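Local coordinates for protein histidine acid phosphatase (PDB 4ARU) that belongs to the histidine acid phosphatases, in branch 2 of the histidine phosphatase superfamily, at residues T81-Y86 and D293-N298; V87-D92 and L112-Q117. All blocks are in the same frame, centred on the assembly; numbering follows the deposited sequence.

Contact 1 (T81-Y86 and D293-N298); sequences TPDAVY and DISPDN
The Y86 ring lies against I294 where strand 85-89 of the histidine phosphatase fold enters the sheet and the loop 293-298 leads into its parallel neighbour, strand 300-305. Y86 CB points toward this loop, and CG, anti to the backbone N (chi1 -174°), continues outward to a ring with I294 over one face. I294 CB makes a CH-pi contact, 4.0 Å from the ring centroid, 25° off the normal and offset toward the rim. I294 CG1 is anti to N (chi1 -166°); it lies 3.7 Å from Y86 CD2, and CD1 follows over the CG side of the ring. The two side chains cross at about a right angle. Y86 OH bonds to P292 O.

N298 ND2 comes to 3.5 Å from Y86 CB and bonds to I300 O; its angle to A84 O is too poor for a bond. A water joins the segments instead, donating to D83 O at 2.7 Å and accepting from S295 N and N298 ND2.

S295 opens a type I turn, and its OG accepts from D297 N in an ST turn. That OG also packs 3.5 Å from D83 CG and bonds to a water. Another water donates to D83 OD2 at 2.5 Å and to D297 OD2 at 2.7 Å.

Contact 2 (V87-D92 and L112-Q117); sequences VWADVD and LAIHHQ
W88 and H115 pair as neighbours in a parallel bridge, their CA atoms 4.9 Å apart, and the backbone bonds on either side of W88 fix the register. V87 O accepts from H115 N at 2.9 Å, while A89 N donates to H115 O at 2.9 Å with an N-H...O angle of 166°. Past this point direct pairing gives way to water: one molecule donates to A89 O and accepts from Q117 N. A second water, at the start of the pairing, accepts from V87 N, donates to A113 O and lies in the plane of the H115 ring beside ND1, 3.1 Å away. H115 NE2 bonds to D293 OD2, so both ring nitrogens have a partner.

The other side-chain polar groups find partners mostly beyond the pair. W88 NE1 bonds to D124 OD2, and Q117 NE2 reaches N119 O and A123 O. H116 ND1 donates locally to Q117 O at 2.8 Å. D90 divides its carboxylate, OD1 being met by V91 N from above the carboxylate plane and OD2 bonding to H306 NE2.

W88 CG is anti to the backbone N (chi1 -171°), and the indole reaches across the second strand: H116 CA lies over its six-membered ring, 3.8 Å from the centroid and 11° off the normal, a CH-pi contact. V87 CG1 meets I114 CG2 at 3.7 Å, both side chains also touching L103 of helix 93-106. Strand 85-89, helix 93-106 and strand 115-116 together form the parallel beta-alpha-beta unit characteristic of alpha/beta folds.

From the N terminus, the chain enters both contacts in succession, since 81-86 runs directly into 87-92 along strand 85-89. Helix 93-106 then carries it back, and 112-117 closes the short loop of contact 2, with 19 residues between the segments. Contact 1 closes much later, when 293-298 arrives after 206 intervening residues, so contact 2 is nested inside its loop. The shorter closure adds strand 115-116 beside strand 85-89; the longer one places the loop that leads into strand 300-305, also paired with 85-89, against the start of that strand. The centres lie 14 Å apart, yet the contacts touch: Y86 and H115 stack their rings, and H115 NE2 is 3.0 Å from D293 OD2.

Contact 1 (T81-Y86 and D293-N298)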
loop_
_atom_site.group_PDB
_atom_site.type_symbol
_atom_site.label_atom_id
_atom_site.label_comp_id
_atom_site.label_asym_id
_atom_site.label_seq_id
_atom_site.Cartn_x
_atom_site.Cartn_y
_atom_site.Cartn_z
ATOM N N THR A 81 26.679 2.478 7.136
ATOM C CA THR A 81 26.898 2.170 8.548
ATOM C C THR A 81 25.567 1.592 9.070
ATOM O O THR A 81 24.522 2.036 8.685
ATOM C CB THR A 81 27.332 3.406 9.322
ATOM O OG1 THR A 81 27.856 3.000 10.588
ATOM C CG2 THR A 81 26.162 4.400 9.517
ATOM N N PRO A 82 25.592 0.553 9.918
ATOM C CA PRO A 82 24.263 -0.041 10.224
ATOM C C PRO A 82 23.247 0.844 10.957
ATOM O O PRO A 82 22.055 0.674 10.772
ATOM C CB PRO A 82 24.644 -1.255 11.074
ATOM C CG PRO A 82 25.920 -1.671 10.437
ATOM C CD PRO A 82 26.685 -0.375 10.267
ATOM N N ASP A 83 23.692 1.823 11.737
ATOM C CA ASP A 83 22.811 2.813 12.377
ATOM C C ASP A 83 21.974 3.616 11.359
ATOM O O ASP A 83 20.918 4.083 11.660
ATOM C CB ASP A 83 23.668 3.829 13.149
ATOM C CG ASP A 83 24.179 3.319 14.513
ATOM O OD1 ASP A 83 23.648 2.365 15.069
ATOM O OD2 ASP A 83 25.134 3.905 15.033
ATOM N N ALA A 84 22.463 3.716 10.144
ATOM C CA ALA A 84 21.808 4.552 9.121
ATOM C C ALA A 84 20.525 3.981 8.583
ATOM O O ALA A 84 19.676 4.731 8.173
ATOM C CB ALA A 84 22.758 4.808 7.957
ATOM N N VAL A 85 20.399 2.662 8.560
ATOM C CA VAL A 85 19.300 1.982 7.908
ATOM C C VAL A 85 18.579 1.046 8.874
ATOM O O VAL A 85 19.217 0.294 9.591
ATOM C CB VAL A 85 19.792 1.154 6.719
ATOM C CG1 VAL A 85 18.626 0.498 5.996
ATOM C CG2 VAL A 85 20.607 2.030 5.763
ATOM N N TYR A 86 17.263 1.142 8.921
ATOM C CA TYR A 86 16.446 0.351 9.803
ATOM C C TYR A 86 15.203 -0.090 9.106
ATOM O O TYR A 86 14.523 0.701 8.495
ATOM C CB TYR A 86 16.098 1.138 11.057
ATOM C CG TYR A 86 15.344 0.387 12.150
ATOM C CD1 TYR A 86 14.007 0.181 12.089
ATOM C CD2 TYR A 86 15.987 0.020 13.297
ATOM C CE1 TYR A 86 13.318 -0.481 13.117
ATOM C CE2 TYR A 86 15.337 -0.656 14.319
ATOM C CZ TYR A 86 13.985 -0.894 14.221
ATOM O OH TYR A 86 13.295 -1.509 15.256
ATOM N N ASP A 293 15.713 -0.625 19.315
ATOM C CA ASP A 293 17.068 -0.669 18.777
ATOM C C ASP A 293 17.320 0.300 17.605
ATOM O O ASP A 293 18.278 0.092 16.868
ATOM C CB ASP A 293 17.348 -2.133 18.326
ATOM C CG ASP A 293 18.760 -2.367 17.845
ATOM O OD1 ASP A 293 19.687 -1.866 18.492
ATOM O OD2 ASP A 293 18.926 -3.092 16.827
ATOM N N ILE A 294 16.446 1.279 17.350
ATOM C CA ILE A 294 16.691 2.210 16.247
ATOM C C ILE A 294 17.666 3.258 16.728
ATOM O O ILE A 294 17.634 3.626 17.900
ATOM C CB ILE A 294 15.385 2.849 15.697
ATOM C CG1 ILE A 294 15.659 3.521 14.338
ATOM C CG2 ILE A 294 14.759 3.800 16.719
ATOM C CD1 ILE A 294 14.387 3.791 13.586
ATOM N N SER A 295 18.565 3.691 15.852
ATOM C CA SER A 295 19.584 4.677 16.216
ATOM C C SER A 295 19.018 6.062 16.149
ATOM O O SER A 295 18.236 6.363 15.249
ATOM C CB SER A 295 20.781 4.591 15.268
ATOM O OG SER A 295 21.743 5.589 15.619
ATOM N N PRO A 296 19.448 6.928 17.072
ATOM C CA PRO A 296 19.198 8.340 16.885
ATOM C C PRO A 296 19.761 8.932 15.570
ATOM O O PRO A 296 19.288 9.956 15.147
ATOM C CB PRO A 296 19.873 8.991 18.102
ATOM C CG PRO A 296 20.029 7.888 19.087
ATOM C CD PRO A 296 20.176 6.633 18.322
ATOM N N ASP A 297 20.732 8.277 14.941
ATOM C CA ASP A 297 21.376 8.745 13.718
ATOM C C ASP A 297 20.777 8.056 12.473
ATOM O O ASP A 297 21.399 8.006 11.404
ATOM C CB ASP A 297 22.895 8.430 13.770
ATOM C CG ASP A 297 23.608 9.071 14.978
ATOM O OD1 ASP A 297 23.227 10.196 15.373
ATOM O OD2 ASP A 297 24.546 8.440 15.534
ATOM N N ASN A 298 19.604 7.459 12.634
ATOM C CA ASN A 298 18.950 6.758 11.530
ATOM C C ASN A 298 18.668 7.721 10.400
ATOM O O ASN A 298 18.222 8.848 10.679
ATOM C CB ASN A 298 17.645 6.127 12.004
ATOM C CG ASN A 298 16.893 5.462 10.877
ATOM O OD1 ASN A 298 15.964 6.054 10.273
ATOM N ND2 ASN A 298 17.362 4.317 10.478
HETATM O O HOH W 1 18.883 2.891 13.016
HETATM O O HOH W 2 23.280 4.903 17.665
HETATM O O HOH W 3 25.830 6.285 14.464
#

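Contact 2 (V87-D92 and L112-Q117)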
loop_
_atom_site.group_PDB
_atom_site.type_symbol
_atom_site.label_atom_id
_atom_site.label_comp_id
_atom_site.label_asym_id
_atom_site.label_seq_id
_atom_site.Cartn_x
_atom_site.Cartn_y
_atom_site.Cartn_z
ATOM N N VAL A 87 14.879 -1.385 9.223
ATOM C CA VAL A 87 13.667 -1.969 8.702
ATOM C C VAL A 87 12.774 -2.460 9.825
ATOM O O VAL A 87 13.206 -3.231 10.634
ATOM C CB VAL A 87 13.936 -3.163 7.718
ATOM C CG1 VAL A 87 12.623 -3.778 7.309
ATOM C CG2 VAL A 87 14.752 -2.723 6.521
ATOM N N TRP A 88 11.522 -2.027 9.808
ATOM C CA TRP A 88 10.455 -2.607 10.631
ATOM C C TRP A 88 9.454 -3.280 9.706
ATOM O O TRP A 88 8.818 -2.603 8.919
ATOM C CB TRP A 88 9.757 -1.584 11.525
ATOM C CG TRP A 88 8.826 -2.248 12.485
ATOM C CD1 TRP A 88 7.463 -2.445 12.345
ATOM C CD2 TRP A 88 9.189 -2.961 13.657
ATOM N NE1 TRP A 88 6.977 -3.182 13.373
ATOM C CE2 TRP A 88 7.993 -3.504 14.208
ATOM C CE3 TRP A 88 10.384 -3.138 14.353
ATOM C CZ2 TRP A 88 7.975 -4.226 15.403
ATOM C CZ3 TRP A 88 10.353 -3.832 15.545
ATOM C CH2 TRP A 88 9.172 -4.418 16.035
ATOM N N ALA A 89 9.326 -4.597 9.782
ATOM C CA ALA A 89 8.387 -5.326 8.961
ATOM C C ALA A 89 7.259 -5.869 9.797
ATOM O O ALA A 89 7.466 -6.237 10.951
ATOM C CB ALA A 89 9.080 -6.511 8.273
ATOM N N ASP A 90 6.067 -5.957 9.184
ATOM C CA ASP A 90 4.978 -6.673 9.819
ATOM C C ASP A 90 5.333 -8.149 9.921
ATOM O O ASP A 90 6.276 -8.637 9.317
ATOM C CB ASP A 90 3.665 -6.479 9.045
ATOM C CG ASP A 90 2.407 -6.758 9.878
ATOM O OD1 ASP A 90 2.447 -6.990 11.100
ATOM O OD2 ASP A 90 1.341 -6.717 9.198
ATOM N N VAL A 91 4.519 -8.858 10.676
ATOM C CA VAL A 91 4.797 -10.225 11.087
ATOM C C VAL A 91 4.764 -11.268 9.975
ATOM O O VAL A 91 5.331 -12.354 10.167
ATOM C CB VAL A 91 3.846 -10.683 12.200
ATOM C CG1 VAL A 91 4.189 -9.899 13.415
ATOM C CG2 VAL A 91 2.362 -10.573 11.866
ATOM N N ASP A 92 4.072 -10.966 8.875
ATOM C CA ASP A 92 3.844 -11.971 7.850
ATOM C C ASP A 92 5.126 -12.321 7.091
ATOM O O ASP A 92 6.057 -11.538 6.985
ATOM C CB ASP A 92 2.787 -11.466 6.862
ATOM C CG ASP A 92 1.495 -11.142 7.529
ATOM O OD1 ASP A 92 0.966 -12.052 8.225
ATOM O OD2 ASP A 92 1.081 -9.970 7.434
ATOM N N LEU A 112 23.141 -6.690 7.303
ATOM C CA LEU A 112 22.024 -5.972 7.891
ATOM C C LEU A 112 20.888 -6.955 8.061
ATOM O O LEU A 112 20.774 -7.899 7.314
ATOM C CB LEU A 112 21.609 -4.837 6.984
ATOM C CG LEU A 112 22.690 -3.779 6.722
ATOM C CD1 LEU A 112 22.249 -2.704 5.726
ATOM C CD2 LEU A 112 23.132 -3.143 8.025
ATOM N N ALA A 113 20.033 -6.705 9.049
ATOM C CA ALA A 113 18.907 -7.584 9.325
ATOM C C ALA A 113 17.732 -6.727 9.644
ATOM O O ALA A 113 17.862 -5.615 10.131
ATOM C CB ALA A 113 19.211 -8.493 10.511
ATOM N N ILE A 114 16.553 -7.261 9.394
ATOM C CA ILE A 114 15.318 -6.555 9.733
ATOM C C ILE A 114 14.937 -6.677 11.195
ATOM O O ILE A 114 15.474 -7.495 11.937
ATOM C CB ILE A 114 14.128 -7.083 8.888
ATOM C CG1 ILE A 114 13.710 -8.486 9.283
ATOM C CG2 ILE A 114 14.437 -7.024 7.392
ATOM C CD1 ILE A 114 12.375 -8.900 8.691
ATOM N N HIS A 115 13.999 -5.825 11.587
ATOM C CA HIS A 115 13.337 -5.938 12.836
ATOM C C HIS A 115 11.854 -6.200 12.635
ATOM O O HIS A 115 11.268 -5.700 11.692
ATOM C CB HIS A 115 13.503 -4.654 13.640
ATOM C CG HIS A 115 14.915 -4.328 13.969
ATOM N ND1 HIS A 115 15.783 -3.780 13.062
ATOM C CD2 HIS A 115 15.613 -4.500 15.100
ATOM C CE1 HIS A 115 16.962 -3.618 13.621
ATOM N NE2 HIS A 115 16.887 -4.010 14.880
ATOM N N HIS A 116 11.255 -6.917 13.589
ATOM C CA HIS A 116 9.822 -7.199 13.602
ATOM C C HIS A 116 9.362 -7.642 14.968
ATOM O O HIS A 116 10.149 -7.892 15.875
ATOM C CB HIS A 116 9.441 -8.236 12.500
ATOM C CG HIS A 116 9.983 -9.609 12.730
ATOM N ND1 HIS A 116 9.404 -10.494 13.616
ATOM C CD2 HIS A 116 11.027 -10.263 12.177
ATOM C CE1 HIS A 116 10.081 -11.639 13.610
ATOM N NE2 HIS A 116 11.076 -11.518 12.750
ATOM N N GLN A 117 8.053 -7.665 15.159
ATOM C CA GLN A 117 7.511 -8.049 16.429
ATOM C C GLN A 117 7.963 -9.462 16.758
ATOM O O GLN A 117 7.866 -10.307 15.931
ATOM C CB GLN A 117 5.980 -7.983 16.359
ATOM C CG GLN A 117 5.293 -8.507 17.602
ATOM C CD GLN A 117 3.830 -8.158 17.620
ATOM O OE1 GLN A 117 3.479 -7.011 17.919
ATOM N NE2 GLN A 117 2.987 -9.083 17.232
HETATM O O HOH W 4 16.982 -3.079 10.254
HETATM O O HOH W 5 6.089 -6.850 13.216
#